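Putative ATP binding component of ABC-transporter (Escherichia coli, PDB 2R5O) probably serves as the ATP-binding component of an O-antigen-exporting ABC transporter, this chain being its C-terminal, carbohydrate-binding domain of immunoglobulin fold. Local coordinates at residues A[27-31]-A[160-164]; A[141-146]-A[157-161]. All coordinates share one frame; numbering follows the deposited sequence.

Interaction 1: A[27-31]-A[160-164]; sequences EDVYH and RYDSI
The ring of Y30 and the guanidinium of R160 lie flat on one another, their planes only 11° apart and R160 CZ 3.8 Å from the centroid of the Y30 ring. The pair is a worked example of an arginine that gives its face to an aromatic ring and its edge to acids. R160 CD continues the cover over the same face of Y30 as a CH-pi contact. With CG of Y30 anti to the backbone N (chi1 -167°), the ring reaches past the arginine to the corner of strand 153-169. There Y30 OH donates to S163 OG at 2.7 Å, near the ring plane, and S163 OG in turn donates to R160 O, also at 2.7 Å, a bond internal to the corner. I164 CD1 comes within 3.5 Å of Y30 OH and closes this buried, tightly filled end.

The other end is looser and wetter. R160 NH1 meets D28 OD1 at 3.1 Å, in the guanidinium plane and on the syn lone pair, while the carboxylate is turned nearly perpendicular. One water donates to D28 OD1, accepts from R160 NH2 and is also hydrogen-bonded to H31 ND1. E40 pairs with R160 NE and R42 with D28 OD2, extending the charged network. The whole is a stacked cation-pi pair with an in-plane salt bridge, joining the N-terminal loop to a classic beta bulge, where S163 and I164 face L141 in this immunoglobulin-like domain.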
loop_
_atom_site.group_PDB
_atom_site.type_symbol
_atom_site.label_atom_id
_atom_site.label_comp_id
_atom_site.label_asym_id
_atom_site.label_seq_id
_atom_site.Cartn_x
_atom_site.Cartn_y
_atom_site.Cartn_z
ATOM N N GLU A 27 -29.063 12.772 -15.986
ATOM C CA GLU A 27 -28.165 13.712 -16.669
ATOM C C GLU A 27 -26.723 13.367 -16.310
ATOM O O GLU A 27 -26.439 13.008 -15.175
ATOM C CB GLU A 27 -28.455 15.151 -16.227
ATOM C CG GLU A 27 -27.655 16.231 -16.943
ATOM C CD GLU A 27 -27.923 17.626 -16.392
ATOM O OE1 GLU A 27 -27.180 18.556 -16.772
ATOM O OE2 GLU A 27 -28.862 17.799 -15.573
ATOM N N ASP A 28 -25.818 13.482 -17.279
ATOM C CA ASP A 28 -24.395 13.193 -17.058
ATOM C C ASP A 28 -23.748 14.437 -16.440
ATOM O O ASP A 28 -23.320 15.352 -17.159
ATOM C CB ASP A 28 -23.749 12.757 -18.386
ATOM C CG ASP A 28 -22.337 12.273 -18.228
ATOM O OD1 ASP A 28 -21.716 12.496 -17.171
ATOM O OD2 ASP A 28 -21.825 11.660 -19.180
ATOM N N VAL A 29 -23.744 14.491 -15.105
ATOM C CA VAL A 29 -23.208 15.622 -14.353
ATOM C C VAL A 29 -21.831 15.342 -13.726
ATOM O O VAL A 29 -21.307 16.142 -12.962
ATOM C CB VAL A 29 -24.206 16.079 -13.264
ATOM C CG1 VAL A 29 -25.520 16.499 -13.907
ATOM C CG2 VAL A 29 -24.448 15.018 -12.237
ATOM N N TYR A 30 -21.238 14.212 -14.090
ATOM C CA TYR A 30 -19.934 13.785 -13.584
ATOM C C TYR A 30 -18.897 14.901 -13.658
ATOM O O TYR A 30 -18.142 15.143 -12.709
ATOM C CB TYR A 30 -19.524 12.573 -14.404
ATOM C CG TYR A 30 -18.374 11.710 -13.944
ATOM C CD1 TYR A 30 -18.601 10.432 -13.414
ATOM C CD2 TYR A 30 -17.055 12.114 -14.116
ATOM C CE1 TYR A 30 -17.569 9.603 -13.075
ATOM C CE2 TYR A 30 -16.001 11.277 -13.764
ATOM C CZ TYR A 30 -16.269 10.008 -13.254
ATOM O OH TYR A 30 -15.238 9.148 -12.950
ATOM N N HIS A 31 -18.878 15.589 -14.799
ATOM C CA HIS A 31 -17.881 16.607 -15.085
ATOM C C HIS A 31 -18.018 17.838 -14.184
ATOM O O HIS A 31 -17.106 18.672 -14.155
ATOM C CB HIS A 31 -17.959 17.023 -16.551
ATOM C CG HIS A 31 -19.155 17.843 -16.888
ATOM N ND1 HIS A 31 -20.385 17.320 -17.229
ATOM C CD2 HIS A 31 -19.299 19.184 -16.899
ATOM C CE1 HIS A 31 -21.232 18.317 -17.447
ATOM N NE2 HIS A 31 -20.598 19.453 -17.257
ATOM N N ARG A 160 -14.181 5.708 -17.384
ATOM C CA ARG A 160 -13.811 7.117 -17.165
ATOM C C ARG A 160 -12.414 7.153 -16.562
ATOM O O ARG A 160 -12.234 7.282 -15.338
ATOM C CB ARG A 160 -14.899 7.818 -16.376
ATOM C CG ARG A 160 -16.222 7.695 -17.129
ATOM C CD ARG A 160 -17.315 8.682 -16.780
ATOM N NE ARG A 160 -16.959 10.031 -17.216
ATOM C CZ ARG A 160 -17.845 11.005 -17.353
ATOM N NH1 ARG A 160 -19.115 10.790 -17.109
ATOM N NH2 ARG A 160 -17.441 12.208 -17.722
ATOM N N TYR A 161 -11.434 6.949 -17.440
ATOM C CA TYR A 161 -10.077 6.649 -17.028
ATOM C C TYR A 161 -9.355 7.954 -16.657
ATOM O O TYR A 161 -9.422 8.966 -17.361
ATOM C CB TYR A 161 -9.377 5.947 -18.186
ATOM C CG TYR A 161 -7.928 5.636 -17.998
ATOM C CD1 TYR A 161 -7.496 4.665 -17.116
ATOM C CD2 TYR A 161 -6.975 6.269 -18.784
ATOM C CE1 TYR A 161 -6.116 4.374 -17.000
ATOM C CE2 TYR A 161 -5.649 5.995 -18.670
ATOM C CZ TYR A 161 -5.224 5.068 -17.791
ATOM O OH TYR A 161 -3.868 4.811 -17.732
ATOM N N ASP A 162 -8.665 7.915 -15.512
ATOM C CA ASP A 162 -7.905 9.032 -14.967
ATOM C C ASP A 162 -8.764 10.289 -14.955
ATOM O O ASP A 162 -8.350 11.377 -15.365
ATOM C CB ASP A 162 -6.613 9.280 -15.747
ATOM C CG ASP A 162 -5.533 8.234 -15.500
ATOM O OD1 ASP A 162 -5.617 7.463 -14.557
ATOM O OD2 ASP A 162 -4.562 8.247 -16.312
ATOM N N SER A 163 -9.985 10.129 -14.448
ATOM C CA SER A 163 -10.991 11.176 -14.531
ATOM C C SER A 163 -11.164 12.016 -13.285
ATOM O O SER A 163 -11.875 13.029 -13.360
ATOM C CB SER A 163 -12.323 10.565 -14.929
ATOM O OG SER A 163 -12.742 9.582 -13.975
ATOM N N ILE A 164 -10.533 11.633 -12.182
ATOM C CA ILE A 164 -10.673 12.357 -10.929
ATOM C C ILE A 164 -9.293 12.480 -10.282
ATOM O O ILE A 164 -8.525 11.499 -10.271
ATOM C CB ILE A 164 -11.669 11.629 -9.981
ATOM C CG1 ILE A 164 -13.085 11.561 -10.596
ATOM C CG2 ILE A 164 -11.694 12.285 -8.594
ATOM C CD1 ILE A 164 -13.956 10.469 -9.997
HETATM O O HOH W 1 -19.692 14.255 -17.552
#

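Interaction 2: A[141-146]-A[157-161]; sequences LSFGIS and LDRRY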
loop_
_atom_site.group_PDB
_atom_site.type_symbol
_atom_site.label_atom_id
_atom_site.label_comp_id
_atom_site.label_asym_id
_atom_site.label_seq_id
_atom_site.Cartn_x
_atom_site.Cartn_y
_atom_site.Cartn_z
ATOM N N LEU A 141 -7.781 8.761 -10.113
ATOM C CA LEU A 141 -8.835 7.762 -9.938
ATOM C C LEU A 141 -9.598 7.587 -11.238
ATOM O O LEU A 141 -9.906 8.555 -11.937
ATOM C CB LEU A 141 -9.797 8.219 -8.830
ATOM C CG LEU A 141 -11.055 7.389 -8.574
ATOM C CD1 LEU A 141 -10.738 6.009 -8.062
ATOM C CD2 LEU A 141 -11.967 8.144 -7.603
ATOM N N SER A 142 -9.931 6.333 -11.529
ATOM C CA SER A 142 -10.826 5.936 -12.627
ATOM C C SER A 142 -12.030 5.178 -12.082
ATOM O O SER A 142 -11.884 4.374 -11.171
ATOM C CB SER A 142 -10.093 4.953 -13.563
ATOM O OG SER A 142 -8.874 5.488 -14.047
ATOM N N PHE A 143 -13.203 5.426 -12.678
ATOM C CA PHE A 143 -14.387 4.627 -12.453
ATOM C C PHE A 143 -14.766 3.995 -13.789
ATOM O O PHE A 143 -14.753 4.698 -14.816
ATOM C CB PHE A 143 -15.572 5.460 -11.994
ATOM C CG PHE A 143 -15.578 5.880 -10.544
ATOM C CD1 PHE A 143 -15.688 4.960 -9.546
ATOM C CD2 PHE A 143 -15.565 7.217 -10.202
ATOM C CE1 PHE A 143 -15.827 5.343 -8.245
ATOM C CE2 PHE A 143 -15.659 7.619 -8.884
ATOM C CZ PHE A 143 -15.793 6.670 -7.900
ATOM N N GLY A 144 -15.141 2.724 -13.798
ATOM C CA GLY A 144 -15.577 2.044 -15.002
ATOM C C GLY A 144 -16.764 1.150 -14.752
ATOM O O GLY A 144 -16.985 0.703 -13.627
ATOM N N ILE A 145 -17.534 0.878 -15.810
ATOM C CA ILE A 145 -18.628 -0.109 -15.781
ATOM C C ILE A 145 -18.480 -1.002 -17.020
ATOM O O ILE A 145 -18.321 -0.503 -18.136
ATOM C CB ILE A 145 -20.042 0.573 -15.659
ATOM C CG1 ILE A 145 -21.166 -0.450 -15.507
ATOM C CG2 ILE A 145 -20.317 1.495 -16.782
ATOM C CD1 ILE A 145 -21.203 -1.118 -14.151
ATOM N N SER A 146 -18.534 -2.312 -16.792
ATOM C CA SER A 146 -18.429 -3.333 -17.816
ATOM C C SER A 146 -19.495 -4.366 -17.590
ATOM O O SER A 146 -20.184 -4.335 -16.578
ATOM C CB SER A 146 -17.032 -3.961 -17.769
ATOM O OG SER A 146 -16.013 -2.961 -17.837
ATOM N N LEU A 157 -18.280 -0.840 -20.995
ATOM C CA LEU A 157 -19.446 -0.049 -21.395
ATOM C C LEU A 157 -19.128 1.430 -21.343
ATOM O O LEU A 157 -19.324 2.127 -22.327
ATOM C CB LEU A 157 -20.674 -0.381 -20.551
ATOM C CG LEU A 157 -21.018 -1.873 -20.470
ATOM C CD1 LEU A 157 -22.168 -2.103 -19.529
ATOM C CD2 LEU A 157 -21.336 -2.456 -21.845
ATOM N N ASP A 158 -18.654 1.901 -20.202
ATOM C CA ASP A 158 -18.222 3.297 -20.032
ATOM C C ASP A 158 -17.075 3.281 -19.053
ATOM O O ASP A 158 -17.234 2.755 -17.949
ATOM C CB ASP A 158 -19.377 4.185 -19.517
ATOM C CG ASP A 158 -19.043 5.665 -19.514
ATOM O OD1 ASP A 158 -18.111 6.096 -20.242
ATOM O OD2 ASP A 158 -19.715 6.412 -18.760
ATOM N N ARG A 159 -15.930 3.815 -19.434
ATOM C CA ARG A 159 -14.692 3.726 -18.668
ATOM C C ARG A 159 -14.150 5.131 -18.570
ATOM O O ARG A 159 -13.747 5.713 -19.585
ATOM C CB ARG A 159 -13.705 2.803 -19.373
ATOM C CG ARG A 159 -14.293 1.418 -19.685
ATOM C CD ARG A 159 -14.721 0.626 -18.419
ATOM N NE ARG A 159 -13.542 0.440 -17.617
ATOM C CZ ARG A 159 -12.758 -0.619 -17.635
ATOM N NH1 ARG A 159 -13.164 -1.777 -18.168
ATOM N NH2 ARG A 159 -11.596 -0.530 -17.022
ATOM N N ARG A 160 -14.181 5.708 -17.384
ATOM C CA ARG A 160 -13.811 7.117 -17.165
ATOM C C ARG A 160 -12.414 7.153 -16.562
ATOM O O ARG A 160 -12.234 7.282 -15.338
ATOM C CB ARG A 160 -14.899 7.818 -16.376
ATOM C CG ARG A 160 -16.222 7.695 -17.129
ATOM C CD ARG A 160 -17.315 8.682 -16.780
ATOM N NE ARG A 160 -16.959 10.031 -17.216
ATOM C CZ ARG A 160 -17.845 11.005 -17.353
ATOM N NH1 ARG A 160 -19.115 10.790 -17.109
ATOM N NH2 ARG A 160 -17.441 12.208 -17.722
ATOM N N TYR A 161 -11.434 6.949 -17.440
ATOM C CA TYR A 161 -10.077 6.649 -17.028
ATOM C C TYR A 161 -9.355 7.954 -16.657
ATOM O O TYR A 161 -9.422 8.966 -17.361
ATOM C CB TYR A 161 -9.377 5.947 -18.186
ATOM C CG TYR A 161 -7.928 5.636 -17.998
ATOM C CD1 TYR A 161 -7.496 4.665 -17.116
ATOM C CD2 TYR A 161 -6.975 6.269 -18.784
ATOM C CE1 TYR A 161 -6.116 4.374 -17.000
ATOM C CE2 TYR A 161 -5.649 5.995 -18.670
ATOM C CZ TYR A 161 -5.224 5.068 -17.791
ATOM O OH TYR A 161 -3.868 4.811 -17.732
#
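F143 and R160 face each other across these antiparallel strands as a hydrogen-bonded pair, and it is an uneven one: R160 N gives F143 O a good bond of 2.8 Å, whereas the return bond from F143 N to R160 O is weak at 3.4 Å. R160 O is also approached by S142 CA, a CA-H...O contact. Further along, I145 N donates to D158 O at 2.9 Å. I145 O is gripped by two donors, D158 N at 3.2 Å and L157 N at 2.9 Å, both in its carbonyl plane.

Between these pairs G144 faces R159 in a non-hydrogen-bonded pair, and the arginine folds back over it. Bends at chi2 and chi3 (both -61°) lay R159 NE 3.7 Å from G144 CA and bring NH1 to a weak bond with S146 OG. The backbones of S142, G144 and S146 bond instead to L92, G90 and V88 of strand 84-95. S142 OG rests by Y161 CD1 but is satisfied by D162 N, and Y161 OH by K94. D158 OD2 accepts from I50 N and forms a salt bridge with R42. L157 and D158, set together opposite I145 and both donating to its carbonyl, form a classic beta bulge in the hairpin of strands 137-147 and 153-169 within the immunoglobulin-like fold.

Overall arrangement
Both contacts are largely buried and both use strand 153-169, with R160 and Y161 common to them. Interaction 2 is the sheet itself, a hairpin ladder held mainly by backbone bonds, whereas interaction 1 fastens the N-terminal loop to that strand with side chains alone: stack, salt bridge and a chain of two hydroxyl hydrogen bonds. R160 shows the division, its backbone serving the ladder and its guanidinium the loop. The two also touch directly: F143 packs on Y30 OH and I164 CD1, and a probable hydrogen bond joins L141 N to I164 O. Water enters interaction 1 at its D28 end, while interaction 2 lies nearer the centre of the chain.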